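Local structure of nucleoporin NUP82 (Chaetomium thermophilum, 5CWW) at residues D115-L120 / L129-S134; H135-C140 / S173-A178; V179-G184 / L287-W292; R291-P296 / I354-R359. The protein is probably a structural component of the nuclear pore complex that can also dock transport factors, here represented by its N-terminal beta-propeller part. One frame throughout, in Å; residues are numbered along the deposited sequence. Where two conformers were deposited one is given.

Contact 1 of 4, residues D115-L120 / L129-S134; sequences DDIRQL and LAVLTS
Arg118 and Gln119 both face Leu132 across a beta hairpin, which makes a classic beta bulge where strands 119-122 and 128-132 begin to pair. Two N-H groups share one carbonyl here. Arg118 N reaches Leu132 O at 2.6 Å, almost straight and in the carbonyl plane. Gln119 N meets Leu132 O at 3.2 Å, tilted from that plane. Leu132 N returns a bond to Gln119 O.

Ile117 can be followed outward. Ile117 CB lies 4.1 Å from Leu132 O. Ile117 CG2, anti to the backbone N, comes nearer, 3.6 Å from Leu132 O. Ile117 CG1 also touches Val131 CG1, and at the tip Ile117 CD1 meets Val131 CG1 at 3.9 Å. Ile64 and Ala59 of the preceding sheet also touch this side chain. An alanine here would probably leave Val131 CG1 without the contact of Ile117 CG1 and CD1 and open a gap toward Ile64. Leu120 lies side by side with Val131, with CD2 against both methyls.

Gln119 and Leu132 point to the other side of the sheet, and their CB atoms are 3.9 Å apart. Gln119 NE2 is bonded to Val176 O of the next sheet. At the open end of the hairpin, water 1 donates to Asp116 O and accepts from Ser134 N, and Ser134 CB sits 3.8 Å from Arg118 NH1.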
loop_
_atom_site.group_PDB
_atom_site.type_symbol
_atom_site.label_atom_id
_atom_site.label_comp_id
_atom_site.label_asym_id
_atom_site.label_seq_id
_atom_site.Cartn_x
_atom_site.Cartn_y
_atom_site.Cartn_z
ATOM N N ASP B 115 18.729 4.036 12.765
ATOM C CA ASP B 115 17.608 3.890 13.688
ATOM C C ASP B 115 17.139 2.440 13.709
ATOM O O ASP B 115 17.505 1.654 12.838
ATOM C CB ASP B 115 16.459 4.819 13.286
ATOM C CG ASP B 115 15.557 5.179 14.455
ATOM O OD1 ASP B 115 15.549 4.437 15.460
ATOM O OD2 ASP B 115 14.853 6.207 14.365
ATOM N N ASP B 116 16.329 2.095 14.707
ATOM C CA ASP B 116 15.838 0.730 14.867
ATOM C C ASP B 116 15.132 0.238 13.610
ATOM O O ASP B 116 14.303 0.944 13.034
ATOM C CB ASP B 116 14.887 0.640 16.061
ATOM C CG ASP B 116 15.579 0.904 17.382
ATOM O OD1 ASP B 116 16.757 0.512 17.530
ATOM O OD2 ASP B 116 14.944 1.505 18.273
ATOM N N ILE B 117 15.470 -0.975 13.186
ATOM C CA ILE B 117 14.824 -1.582 12.031
ATOM C C ILE B 117 13.350 -1.838 12.331
ATOM O O ILE B 117 12.997 -2.292 13.420
ATOM C CB ILE B 117 15.517 -2.899 11.632
ATOM C CG1 ILE B 117 16.969 -2.624 11.230
ATOM C CG2 ILE B 117 14.771 -3.580 10.484
ATOM C CD1 ILE B 117 17.808 -3.869 11.036
ATOM N N ARG B 118 12.500 -1.555 11.350
ATOM C CA ARG B 118 11.057 -1.705 11.503
ATOM C C ARG B 118 10.530 -2.866 10.673
ATOM O O ARG B 118 9.629 -3.587 11.105
ATOM C CB ARG B 118 10.342 -0.413 11.104
ATOM C CG ARG B 118 10.617 0.764 12.026
ATOM C CD ARG B 118 9.867 0.630 13.339
ATOM N NE ARG B 118 10.126 1.755 14.234
ATOM C CZ ARG B 118 9.507 2.930 14.163
ATOM N NH1 ARG B 118 8.585 3.149 13.235
ATOM N NH2 ARG B 118 9.811 3.890 15.025
ATOM N N GLN B 119 11.092 -3.042 9.480
ATOM C CA GLN B 119 10.609 -4.063 8.556
ATOM C C GLN B 119 11.737 -4.746 7.790
ATOM O O GLN B 119 12.705 -4.102 7.375
ATOM C CB GLN B 119 9.630 -3.453 7.548
ATOM C CG GLN B 119 8.493 -2.651 8.157
ATOM C CD GLN B 119 7.407 -2.336 7.145
ATOM O OE1 GLN B 119 6.922 -3.223 6.441
ATOM N NE2 GLN B 119 7.030 -1.065 7.058
ATOM N N LEU B 120 11.591 -6.056 7.616
ATOM C CA LEU B 120 12.437 -6.843 6.725
ATOM C C LEU B 120 11.550 -7.487 5.668
ATOM O O LEU B 120 10.586 -8.175 6.009
ATOM C CB LEU B 120 13.206 -7.917 7.493
ATOM C CG LEU B 120 14.084 -7.448 8.652
ATOM C CD1 LEU B 120 14.675 -8.651 9.379
ATOM C CD2 LEU B 120 15.183 -6.527 8.155
ATOM N N LEU B 129 17.336 -8.558 0.387
ATOM C CA LEU B 129 16.525 -8.283 1.569
ATOM C C LEU B 129 16.372 -6.778 1.777
ATOM O O LEU B 129 17.360 -6.066 1.977
ATOM C CB LEU B 129 17.147 -8.922 2.811
ATOM C CG LEU B 129 16.383 -8.737 4.126
ATOM C CD1 LEU B 129 15.069 -9.511 4.103
ATOM C CD2 LEU B 129 17.237 -9.161 5.308
ATOM N N ALA B 130 15.133 -6.301 1.724
ATOM C CA ALA B 130 14.839 -4.896 1.973
ATOM C C ALA B 130 14.800 -4.636 3.474
ATOM O O ALA B 130 14.132 -5.358 4.216
ATOM C CB ALA B 130 13.522 -4.501 1.326
ATOM N N VAL B 131 15.522 -3.607 3.912
ATOM C CA VAL B 131 15.665 -3.287 5.330
ATOM C C VAL B 131 15.177 -1.870 5.609
ATOM O O VAL B 131 15.795 -0.895 5.178
ATOM C CB VAL B 131 17.130 -3.418 5.795
ATOM C CG1 VAL B 131 17.248 -3.147 7.291
ATOM C CG2 VAL B 131 17.669 -4.800 5.462
ATOM N N LEU B 132 14.068 -1.766 6.333
ATOM C CA LEU B 132 13.399 -0.489 6.558
ATOM C C LEU B 132 13.491 -0.005 7.997
ATOM O O LEU B 132 13.246 -0.757 8.940
ATOM C CB LEU B 132 11.923 -0.586 6.172
ATOM C CG LEU B 132 11.559 -0.506 4.691
ATOM C CD1 LEU B 132 12.089 -1.703 3.918
ATOM C CD2 LEU B 132 10.048 -0.390 4.541
ATOM N N THR B 133 13.864 1.260 8.146
ATOM C CA THR B 133 13.644 1.992 9.382
ATOM C C THR B 133 12.324 2.729 9.193
ATOM O O THR B 133 11.552 2.389 8.296
ATOM C CB THR B 133 14.785 2.975 9.696
ATOM O OG1 THR B 133 14.878 3.953 8.654
ATOM C CG2 THR B 133 16.109 2.236 9.814
ATOM N N SER B 134 12.063 3.736 10.014
ATOM C CA SER B 134 10.856 4.532 9.843
ATOM C C SER B 134 10.886 5.316 8.528
ATOM O O SER B 134 9.847 5.503 7.891
ATOM C CB SER B 134 10.675 5.488 11.023
ATOM O OG SER B 134 11.829 6.286 11.217
HETATM O O HOH W 1 13.115 3.699 13.060
#

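Contact 2 of 4, residues H135-C140 / S173-A178; sequences HTVHIC and SAVVSA
His135 lays its imidazole over Ala174, where two neighbouring four-stranded antiparallel blades of a beta-propeller meet at their strand ends. The methyl carbon Ala174 CB stands over the ring face in a CH-pi contact, 3.7 Å from the centroid of the His135 ring and displaced toward the rim. It is nearest to NE2 and CE1. Ala174 CA lies over the same face, nearer CD2, 3.5 Å from His135 CD2. In His135, chi1 of -72° puts CG anti to the carbonyl carbon, and chi2 of 72° turns the ring face to Ala174.

Beside this, Val175 turns its two methyls to different neighbours. Val175 CG1 packs on the backbone of His135, 3.9 Å from His135 C. Val175 CG2 meets Val137 CG2 at 4.1 Å, and the two valines cross at about a right angle. Leu132 of strand 128-132 touches both of them and completes this apolar patch.

The next shell holds the pieces in place. His135 N is weakly bonded to Thr133 OG1, which also pairs with Thr136 OG1. Ala174 is fixed by backbone bonding to Glu195. A serine in place of His135 would probably leave Ala174 CB without the ring it packs on. Water 2 lies between the two backbones, 2.7 Å from His135 O and 2.7 Å from Ser173 O.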
loop_
_atom_site.group_PDB
_atom_site.type_symbol
_atom_site.label_atom_id
_atom_site.label_comp_id
_atom_site.label_asym_id
_atom_site.label_seq_id
_atom_site.Cartn_x
_atom_site.Cartn_y
_atom_site.Cartn_z
ATOM N N HIS B 135 12.077 5.753 8.121
ATOM C CA HIS B 135 12.223 6.627 6.956
ATOM C C HIS B 135 13.199 6.111 5.896
ATOM O O HIS B 135 13.092 6.483 4.727
ATOM C CB HIS B 135 12.676 8.019 7.402
ATOM C CG HIS B 135 11.608 8.811 8.090
ATOM N ND1 HIS B 135 11.166 8.522 9.363
ATOM C CD2 HIS B 135 10.891 9.882 7.677
ATOM C CE1 HIS B 135 10.225 9.383 9.705
ATOM N NE2 HIS B 135 10.039 10.219 8.700
ATOM N N THR B 136 14.147 5.268 6.299
ATOM C CA THR B 136 15.220 4.844 5.401
ATOM C C THR B 136 15.013 3.432 4.868
ATOM O O THR B 136 14.292 2.629 5.464
ATOM C CB THR B 136 16.596 4.908 6.100
ATOM O OG1 THR B 136 16.652 3.939 7.156
ATOM C CG2 THR B 136 16.844 6.299 6.672
ATOM N N VAL B 137 15.648 3.146 3.734
ATOM C CA VAL B 137 15.566 1.833 3.104
ATOM C C VAL B 137 16.947 1.388 2.634
ATOM O O VAL B 137 17.598 2.079 1.848
ATOM C CB VAL B 137 14.601 1.835 1.900
ATOM C CG1 VAL B 137 14.478 0.435 1.304
ATOM C CG2 VAL B 137 13.231 2.353 2.308
ATOM N N HIS B 138 17.389 0.234 3.128
ATOM C CA HIS B 138 18.622 -0.388 2.659
ATOM C C HIS B 138 18.320 -1.735 2.013
ATOM O O HIS B 138 17.408 -2.442 2.437
ATOM C CB HIS B 138 19.613 -0.577 3.806
ATOM C CG HIS B 138 20.190 0.701 4.326
ATOM N ND1 HIS B 138 19.504 1.535 5.183
ATOM C CD2 HIS B 138 21.391 1.288 4.110
ATOM C CE1 HIS B 138 20.259 2.580 5.474
ATOM N NE2 HIS B 138 21.408 2.454 4.835
ATOM N N ILE B 139 19.092 -2.078 0.986
ATOM C CA ILE B 139 18.987 -3.377 0.337
ATOM C C ILE B 139 20.208 -4.211 0.685
ATOM O O ILE B 139 21.336 -3.849 0.343
ATOM C CB ILE B 139 18.875 -3.253 -1.193
ATOM C CG1 ILE B 139 17.733 -2.307 -1.577
ATOM C CG2 ILE B 139 18.686 -4.630 -1.831
ATOM C CD1 ILE B 139 16.375 -2.725 -1.063
ATOM N N CYS B 140 19.979 -5.326 1.370
ATOM C CA CYS B 140 21.057 -6.227 1.742
ATOM C C CYS B 140 21.204 -7.339 0.716
ATOM O O CYS B 140 20.260 -8.084 0.452
ATOM C CB CYS B 140 20.809 -6.828 3.125
ATOM S SG CYS B 140 22.124 -7.952 3.678
ATOM N N SER B 173 9.092 12.218 3.825
ATOM C CA SER B 173 7.982 11.396 4.294
ATOM C C SER B 173 8.437 9.987 4.666
ATOM O O SER B 173 9.264 9.386 3.979
ATOM C CB SER B 173 6.889 11.323 3.227
ATOM O OG SER B 173 5.767 10.595 3.696
ATOM N N ALA B 174 7.886 9.468 5.758
ATOM C CA ALA B 174 8.225 8.128 6.237
ATOM C C ALA B 174 7.838 7.034 5.246
ATOM O O ALA B 174 6.857 7.164 4.513
ATOM C CB ALA B 174 7.550 7.875 7.576
ATOM N N VAL B 175 8.615 5.953 5.235
ATOM C CA VAL B 175 8.321 4.800 4.389
ATOM C C VAL B 175 7.364 3.860 5.119
ATOM O O VAL B 175 7.568 3.523 6.287
ATOM C CB VAL B 175 9.610 4.044 3.973
ATOM C CG1 VAL B 175 10.372 3.519 5.189
ATOM C CG2 VAL B 175 9.273 2.915 3.005
ATOM N N VAL B 176 6.323 3.437 4.414
ATOM C CA VAL B 176 5.244 2.654 5.004
ATOM C C VAL B 176 5.266 1.209 4.526
ATOM O O VAL B 176 5.100 0.280 5.320
ATOM C CB VAL B 176 3.881 3.290 4.673
ATOM C CG1 VAL B 176 2.743 2.395 5.087
ATOM C CG2 VAL B 176 3.759 4.644 5.360
ATOM N N SER B 177 5.471 1.021 3.229
ATOM C CA SER B 177 5.516 -0.314 2.655
ATOM C C SER B 177 6.643 -0.451 1.649
ATOM O O SER B 177 6.968 0.490 0.919
ATOM C CB SER B 177 4.187 -0.658 1.980
ATOM O OG SER B 177 3.111 -0.544 2.890
ATOM N N ALA B 178 7.236 -1.638 1.636
ATOM C CA ALA B 178 8.171 -2.039 0.603
ATOM C C ALA B 178 7.777 -3.428 0.141
ATOM O O ALA B 178 7.815 -4.380 0.922
ATOM C CB ALA B 178 9.599 -2.024 1.123
HETATM O O HOH W 2 11.046 7.480 3.227
#

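Contact 3 of 4, residues V179-G184 / L287-W292; sequences VWHPLG and LLPQRW
His181 NE2 donates to Leu287 O at 2.6 Å in a nearly straight bond, a polar link between the two segments. The oxygen lies in the ring plane, at the edge of the imidazole. The donor is tilted 21° from the plane of the carbonyl. On the other nitrogen, Leu183 N donates to His181 ND1, again in the ring plane. Two in-plane bonds therefore hold the ring at both nitrogens and fix its rotation. The pattern is consistent with a neutral ring protonated on NE2.

The imidazole belongs to a type I beta turn, His181 to Gly184, closed by Gly184 N to His181 O. The turn follows strand 175-180, the first of its four-stranded antiparallel blade in the beta-propeller, and meets the segment that leaves strand 281-284 of the next blade.

One CH-pi contact adds to the bonds. Pro289 CD sits over a face of the His181 ring, 3.7 Å from the centroid and shifted toward the rim, near CD2 and NE2. Phe259 meets the same ring.

The remaining contacts are apolar. Leu183 CD1 touches both Leu288 CD2 and Trp292 CE3, 3.9 Å from each. Leu288 CD2 also touches His181 CE1. Within 287-292, the other methyl, Leu288 CD1, stands over the centre of the Trp292 ring, 3.8 Å above its plane.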
loop_
_atom_site.group_PDB
_atom_site.type_symbol
_atom_site.label_atom_id
_atom_site.label_comp_id
_atom_site.label_asym_id
_atom_site.label_seq_id
_atom_site.Cartn_x
_atom_site.Cartn_y
_atom_site.Cartn_z
ATOM N N VAL B 179 7.376 -3.540 -1.121
ATOM C CA VAL B 179 6.929 -4.811 -1.672
ATOM C C VAL B 179 7.563 -5.039 -3.031
ATOM O O VAL B 179 7.628 -4.134 -3.861
ATOM C CB VAL B 179 5.389 -4.873 -1.796
ATOM C CG1 VAL B 179 4.749 -4.905 -0.417
ATOM C CG2 VAL B 179 4.859 -3.693 -2.605
ATOM N N TRP B 180 8.047 -6.255 -3.247
ATOM C CA TRP B 180 8.708 -6.603 -4.495
ATOM C C TRP B 180 7.651 -6.862 -5.558
ATOM O O TRP B 180 6.609 -7.452 -5.274
ATOM C CB TRP B 180 9.611 -7.823 -4.300
ATOM C CG TRP B 180 10.703 -7.580 -3.294
ATOM C CD1 TRP B 180 10.632 -7.774 -1.942
ATOM C CD2 TRP B 180 12.022 -7.082 -3.557
ATOM N NE1 TRP B 180 11.826 -7.432 -1.350
ATOM C CE2 TRP B 180 12.695 -7.005 -2.320
ATOM C CE3 TRP B 180 12.699 -6.697 -4.717
ATOM C CZ2 TRP B 180 14.011 -6.560 -2.214
ATOM C CZ3 TRP B 180 14.007 -6.253 -4.609
ATOM C CH2 TRP B 180 14.648 -6.189 -3.366
ATOM N N HIS B 181 7.907 -6.411 -6.781
ATOM C CA HIS B 181 6.926 -6.572 -7.845
ATOM C C HIS B 181 6.861 -8.038 -8.284
ATOM O O HIS B 181 7.892 -8.632 -8.588
ATOM C CB HIS B 181 7.256 -5.678 -9.040
ATOM C CG HIS B 181 6.082 -5.420 -9.932
ATOM N ND1 HIS B 181 5.472 -6.415 -10.664
ATOM C CD2 HIS B 181 5.391 -4.286 -10.191
ATOM C CE1 HIS B 181 4.463 -5.903 -11.346
ATOM N NE2 HIS B 181 4.394 -4.612 -11.078
ATOM N N PRO B 182 5.652 -8.631 -8.309
ATOM C CA PRO B 182 5.501 -10.044 -8.681
ATOM C C PRO B 182 6.075 -10.383 -10.057
ATOM O O PRO B 182 6.411 -11.540 -10.311
ATOM C CB PRO B 182 3.979 -10.248 -8.682
ATOM C CG PRO B 182 3.441 -9.186 -7.814
ATOM C CD PRO B 182 4.362 -8.019 -7.942
ATOM N N LEU B 183 6.172 -9.385 -10.930
ATOM C CA LEU B 183 6.584 -9.601 -12.313
ATOM C C LEU B 183 7.942 -8.970 -12.610
ATOM O O LEU B 183 8.357 -8.895 -13.765
ATOM C CB LEU B 183 5.532 -9.033 -13.267
ATOM C CG LEU B 183 4.100 -9.531 -13.051
ATOM C CD1 LEU B 183 3.156 -8.870 -14.045
ATOM C CD2 LEU B 183 4.020 -11.045 -13.156
ATOM N N GLY B 184 8.629 -8.520 -11.566
ATOM C CA GLY B 184 9.933 -7.902 -11.727
ATOM C C GLY B 184 10.977 -8.882 -12.223
ATOM O O GLY B 184 11.036 -10.018 -11.759
ATOM N N LEU B 287 0.241 -1.483 -13.004
ATOM C CA LEU B 287 1.494 -0.900 -12.540
ATOM C C LEU B 287 2.649 -1.848 -12.842
ATOM O O LEU B 287 2.754 -2.917 -12.238
ATOM C CB LEU B 287 1.431 -0.601 -11.041
ATOM C CG LEU B 287 2.673 0.065 -10.442
ATOM C CD1 LEU B 287 2.874 1.462 -11.016
ATOM C CD2 LEU B 287 2.575 0.116 -8.926
ATOM N N LEU B 288 3.506 -1.450 -13.778
ATOM C CA LEU B 288 4.629 -2.278 -14.205
ATOM C C LEU B 288 5.945 -1.508 -14.161
ATOM O O LEU B 288 5.970 -0.302 -14.414
ATOM C CB LEU B 288 4.391 -2.805 -15.623
ATOM C CG LEU B 288 3.353 -3.916 -15.799
ATOM C CD1 LEU B 288 3.077 -4.136 -17.277
ATOM C CD2 LEU B 288 3.824 -5.209 -15.154
ATOM N N PRO B 289 7.049 -2.199 -13.842
ATOM C CA PRO B 289 8.357 -1.573 -14.061
ATOM C C PRO B 289 8.661 -1.470 -15.554
ATOM O O PRO B 289 7.879 -1.977 -16.360
ATOM C CB PRO B 289 9.331 -2.517 -13.346
ATOM C CG PRO B 289 8.609 -3.806 -13.217
ATOM C CD PRO B 289 7.159 -3.482 -13.127
ATOM N N GLN B 290 9.763 -0.819 -15.914
ATOM C CA GLN B 290 10.119 -0.629 -17.320
ATOM C C GLN B 290 10.223 -1.958 -18.053
ATOM O O GLN B 290 9.916 -2.048 -19.242
ATOM C CB GLN B 290 11.443 0.127 -17.444
ATOM C CG GLN B 290 11.379 1.556 -16.951
ATOM C CD GLN B 290 12.673 2.313 -17.176
ATOM O OE1 GLN B 290 12.667 3.434 -17.688
ATOM N NE2 GLN B 290 13.789 1.710 -16.787
ATOM N N ARG B 291 10.664 -2.983 -17.333
ATOM C CA ARG B 291 10.782 -4.326 -17.885
ATOM C C ARG B 291 10.160 -5.320 -16.914
ATOM O O ARG B 291 10.274 -5.155 -15.701
ATOM C CB ARG B 291 12.247 -4.668 -18.153
ATOM C CG ARG B 291 12.790 -4.066 -19.440
ATOM C CD ARG B 291 14.304 -4.173 -19.515
ATOM N NE ARG B 291 14.964 -3.038 -18.874
ATOM C CZ ARG B 291 15.260 -1.891 -19.483
ATOM N NH1 ARG B 291 14.959 -1.707 -20.763
ATOM N NH2 ARG B 291 15.860 -0.921 -18.809
ATOM N N TRP B 292 9.505 -6.347 -17.446
ATOM C CA TRP B 292 8.751 -7.280 -16.614
ATOM C C TRP B 292 8.744 -8.695 -17.191
ATOM O O TRP B 292 8.932 -8.893 -18.393
ATOM C CB TRP B 292 7.313 -6.780 -16.432
ATOM C CG TRP B 292 6.574 -6.541 -17.719
ATOM C CD1 TRP B 292 6.868 -5.614 -18.677
ATOM C CD2 TRP B 292 5.405 -7.232 -18.179
ATOM N NE1 TRP B 292 5.962 -5.691 -19.707
ATOM C CE2 TRP B 292 5.053 -6.676 -19.425
ATOM C CE3 TRP B 292 4.624 -8.269 -17.659
ATOM C CZ2 TRP B 292 3.957 -7.123 -20.158
ATOM C CZ3 TRP B 292 3.535 -8.711 -18.390
ATOM C CH2 TRP B 292 3.212 -8.138 -19.624
#

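Contact 4 of 4, residues R291-P296 / I354-R359; sequences RWTPPP and IEVYTR
Trp292 and Tyr357 present their flat groups to each other obliquely, with the planes of the Trp292 six-membered ring and the Tyr357 ring at 38°. Over one face of the indole lies Tyr357 CB, 3.9 Å from the centroid of the Trp292 five-membered ring and shifted toward the rim. At the indole edge, Trp292 NE1 donates to Thr358 O at 3.1 Å. That oxygen is near the plane of the indole, yet the donor stands above the plane of the carbonyl. In Trp292, chi1 of 56° puts CG between the backbone N and the carbonyl carbon. Trp292 O lies at the edge of the phenol ring. Pro294 crosses Tyr357 at about a right angle, with Pro294 CD 3.6 Å from Tyr357 CD1. The phenol hydroxyl donates to Glu355 OE1 from above the carboxylate plane.

The backbones form a short antiparallel pairing. Trp292 and Tyr357 are the hydrogen-bonded pair, with Trp292 N to Tyr357 O at 2.8 Å and Tyr357 N to Trp292 O at 2.9 Å. Arg291 and Thr358 are the adjoining non-hydrogen-bonded pair. Further on, Thr293 CG2 packs on Ile354 CG1 at 3.6 Å.

Strand 354-358 is the middle of a three-stranded antiparallel sheet, between 291-292 and 343-345. Helix 321-338 covers Trp292 and Tyr357 through Ile337. Helix 298-315 brings Ile299 against Pro294 and Tyr357.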
loop_
_atom_site.group_PDB
_atom_site.type_symbol
_atom_site.label_atom_id
_atom_site.label_comp_id
_atom_site.label_asym_id
_atom_site.label_seq_id
_atom_site.Cartn_x
_atom_site.Cartn_y
_atom_site.Cartn_z
ATOM N N ARG B 291 10.664 -2.983 -17.333
ATOM C CA ARG B 291 10.782 -4.326 -17.885
ATOM C C ARG B 291 10.160 -5.320 -16.914
ATOM O O ARG B 291 10.274 -5.155 -15.701
ATOM C CB ARG B 291 12.247 -4.668 -18.153
ATOM C CG ARG B 291 12.790 -4.066 -19.440
ATOM C CD ARG B 291 14.304 -4.173 -19.515
ATOM N NE ARG B 291 14.964 -3.038 -18.874
ATOM C CZ ARG B 291 15.260 -1.891 -19.483
ATOM N NH1 ARG B 291 14.959 -1.707 -20.763
ATOM N NH2 ARG B 291 15.860 -0.921 -18.809
ATOM N N TRP B 292 9.505 -6.347 -17.446
ATOM C CA TRP B 292 8.751 -7.280 -16.614
ATOM C C TRP B 292 8.744 -8.695 -17.191
ATOM O O TRP B 292 8.932 -8.893 -18.393
ATOM C CB TRP B 292 7.313 -6.780 -16.432
ATOM C CG TRP B 292 6.574 -6.541 -17.719
ATOM C CD1 TRP B 292 6.868 -5.614 -18.677
ATOM C CD2 TRP B 292 5.405 -7.232 -18.179
ATOM N NE1 TRP B 292 5.962 -5.691 -19.707
ATOM C CE2 TRP B 292 5.053 -6.676 -19.425
ATOM C CE3 TRP B 292 4.624 -8.269 -17.659
ATOM C CZ2 TRP B 292 3.957 -7.123 -20.158
ATOM C CZ3 TRP B 292 3.535 -8.711 -18.390
ATOM C CH2 TRP B 292 3.212 -8.138 -19.624
ATOM N N THR B 293 8.532 -9.668 -16.311
ATOM C CA THR B 293 8.543 -11.084 -16.669
ATOM C C THR B 293 7.220 -11.735 -16.275
ATOM O O THR B 293 6.963 -11.938 -15.090
ATOM C CB THR B 293 9.696 -11.830 -15.976
ATOM O OG1 THR B 293 10.947 -11.280 -16.405
ATOM C CG2 THR B 293 9.660 -13.322 -16.303
ATOM N N PRO B 294 6.371 -12.061 -17.262
ATOM C CA PRO B 294 5.109 -12.739 -16.955
ATOM C C PRO B 294 5.234 -14.258 -16.999
ATOM O O PRO B 294 6.066 -14.772 -17.746
ATOM C CB PRO B 294 4.182 -12.247 -18.062
ATOM C CG PRO B 294 5.093 -12.080 -19.236
ATOM C CD PRO B 294 6.441 -11.664 -18.681
ATOM N N PRO B 295 4.419 -14.972 -16.212
ATOM C CA PRO B 295 4.377 -16.423 -16.408
ATOM C C PRO B 295 3.708 -16.747 -17.741
ATOM O O PRO B 295 2.943 -15.921 -18.236
ATOM C CB PRO B 295 3.554 -16.921 -15.219
ATOM C CG PRO B 295 2.704 -15.762 -14.836
ATOM C CD PRO B 295 3.520 -14.533 -15.130
ATOM N N PRO B 296 3.992 -17.926 -18.314
ATOM C CA PRO B 296 3.588 -18.277 -19.683
ATOM C C PRO B 296 2.113 -18.023 -19.995
ATOM O O PRO B 296 1.765 -17.801 -21.156
ATOM C CB PRO B 296 3.894 -19.776 -19.761
ATOM C CG PRO B 296 4.955 -20.001 -18.752
ATOM C CD PRO B 296 4.674 -19.044 -17.639
ATOM N N ILE B 354 14.143 -16.924 -19.305
ATOM C CA ILE B 354 12.735 -16.566 -19.329
ATOM C C ILE B 354 12.478 -15.278 -20.103
ATOM O O ILE B 354 13.349 -14.415 -20.222
ATOM C CB ILE B 354 12.209 -16.392 -17.877
ATOM C CG1 ILE B 354 10.678 -16.380 -17.826
ATOM C CG2 ILE B 354 12.797 -15.130 -17.230
ATOM C CD1 ILE B 354 10.040 -17.706 -18.175
ATOM N N GLU B 355 11.262 -15.174 -20.627
ATOM C CA GLU B 355 10.837 -14.048 -21.445
ATOM C C GLU B 355 10.793 -12.736 -20.670
ATOM O O GLU B 355 10.296 -12.683 -19.545
ATOM C CB GLU B 355 9.458 -14.336 -22.043
ATOM C CG GLU B 355 9.429 -15.536 -22.976
ATOM C CD GLU B 355 8.068 -15.752 -23.610
ATOM O OE1 GLU B 355 7.087 -15.126 -23.152
ATOM O OE2 GLU B 355 7.978 -16.549 -24.569
ATOM N N VAL B 356 11.314 -11.681 -21.288
ATOM C CA VAL B 356 11.319 -10.353 -20.691
ATOM C C VAL B 356 10.708 -9.351 -21.661
ATOM O O VAL B 356 11.185 -9.187 -22.784
ATOM C CB VAL B 356 12.744 -9.898 -20.317
ATOM C CG1 VAL B 356 12.716 -8.517 -19.670
ATOM C CG2 VAL B 356 13.396 -10.910 -19.387
ATOM N N TYR B 357 9.651 -8.684 -21.210
ATOM C CA TYR B 357 8.974 -7.664 -21.998
ATOM C C TYR B 357 9.248 -6.282 -21.423
ATOM O O TYR B 357 9.645 -6.152 -20.266
ATOM C CB TYR B 357 7.465 -7.913 -22.035
ATOM C CG TYR B 357 7.055 -9.223 -22.665
ATOM C CD1 TYR B 357 7.102 -10.408 -21.945
ATOM C CD2 TYR B 357 6.602 -9.271 -23.977
ATOM C CE1 TYR B 357 6.721 -11.608 -22.517
ATOM C CE2 TYR B 357 6.218 -10.466 -24.558
ATOM C CZ TYR B 357 6.278 -11.630 -23.823
ATOM O OH TYR B 357 5.899 -12.821 -24.396
ATOM N N THR B 358 9.033 -5.256 -22.238
ATOM C CA THR B 358 9.105 -3.879 -21.771
ATOM C C THR B 358 7.694 -3.371 -21.520
ATOM O O THR B 358 6.732 -3.879 -22.096
ATOM C CB THR B 358 9.809 -2.956 -22.782
ATOM O OG1 THR B 358 8.934 -2.694 -23.887
ATOM C CG2 THR B 358 11.097 -3.592 -23.287
ATOM N N ARG B 359 7.569 -2.379 -20.645
ATOM C CA ARG B 359 6.266 -1.809 -20.342
ATOM C C ARG B 359 5.725 -1.079 -21.566
ATOM O O ARG B 359 6.454 -0.314 -22.196
ATOM C CB ARG B 359 6.350 -0.841 -19.165
ATOM C CG ARG B 359 5.001 -0.317 -18.699
ATOM C CD ARG B 359 5.117 1.092 -18.153
ATOM N NE ARG B 359 5.957 1.154 -16.960
ATOM C CZ ARG B 359 7.133 1.772 -16.877
ATOM N NH1 ARG B 359 7.655 2.400 -17.922
ATOM N NH2 ARG B 359 7.796 1.757 -15.731
#

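How the contacts relate
The four contacts follow one another along the chain. Contacts 1 and 2 have centres about 7 Å apart and share the blade holding strands 128-132 and 137-141. Contact 2 ties that blade to strand 175-180, and contact 3 starts where this strand runs out, about 18 Å away between centres. Contacts 3 and 4 have centres about 9 Å apart and share Arg291 and Trp292. Strand 291-292, an edge of the small sheet, also packs against the turn after strand 175-180, so it ties that sheet to the propeller. Contacts 1 and 4 do not touch; their nearest atoms are about 17 Å apart. The series thus runs from blade to blade and out to helices 298-315 and 321-338.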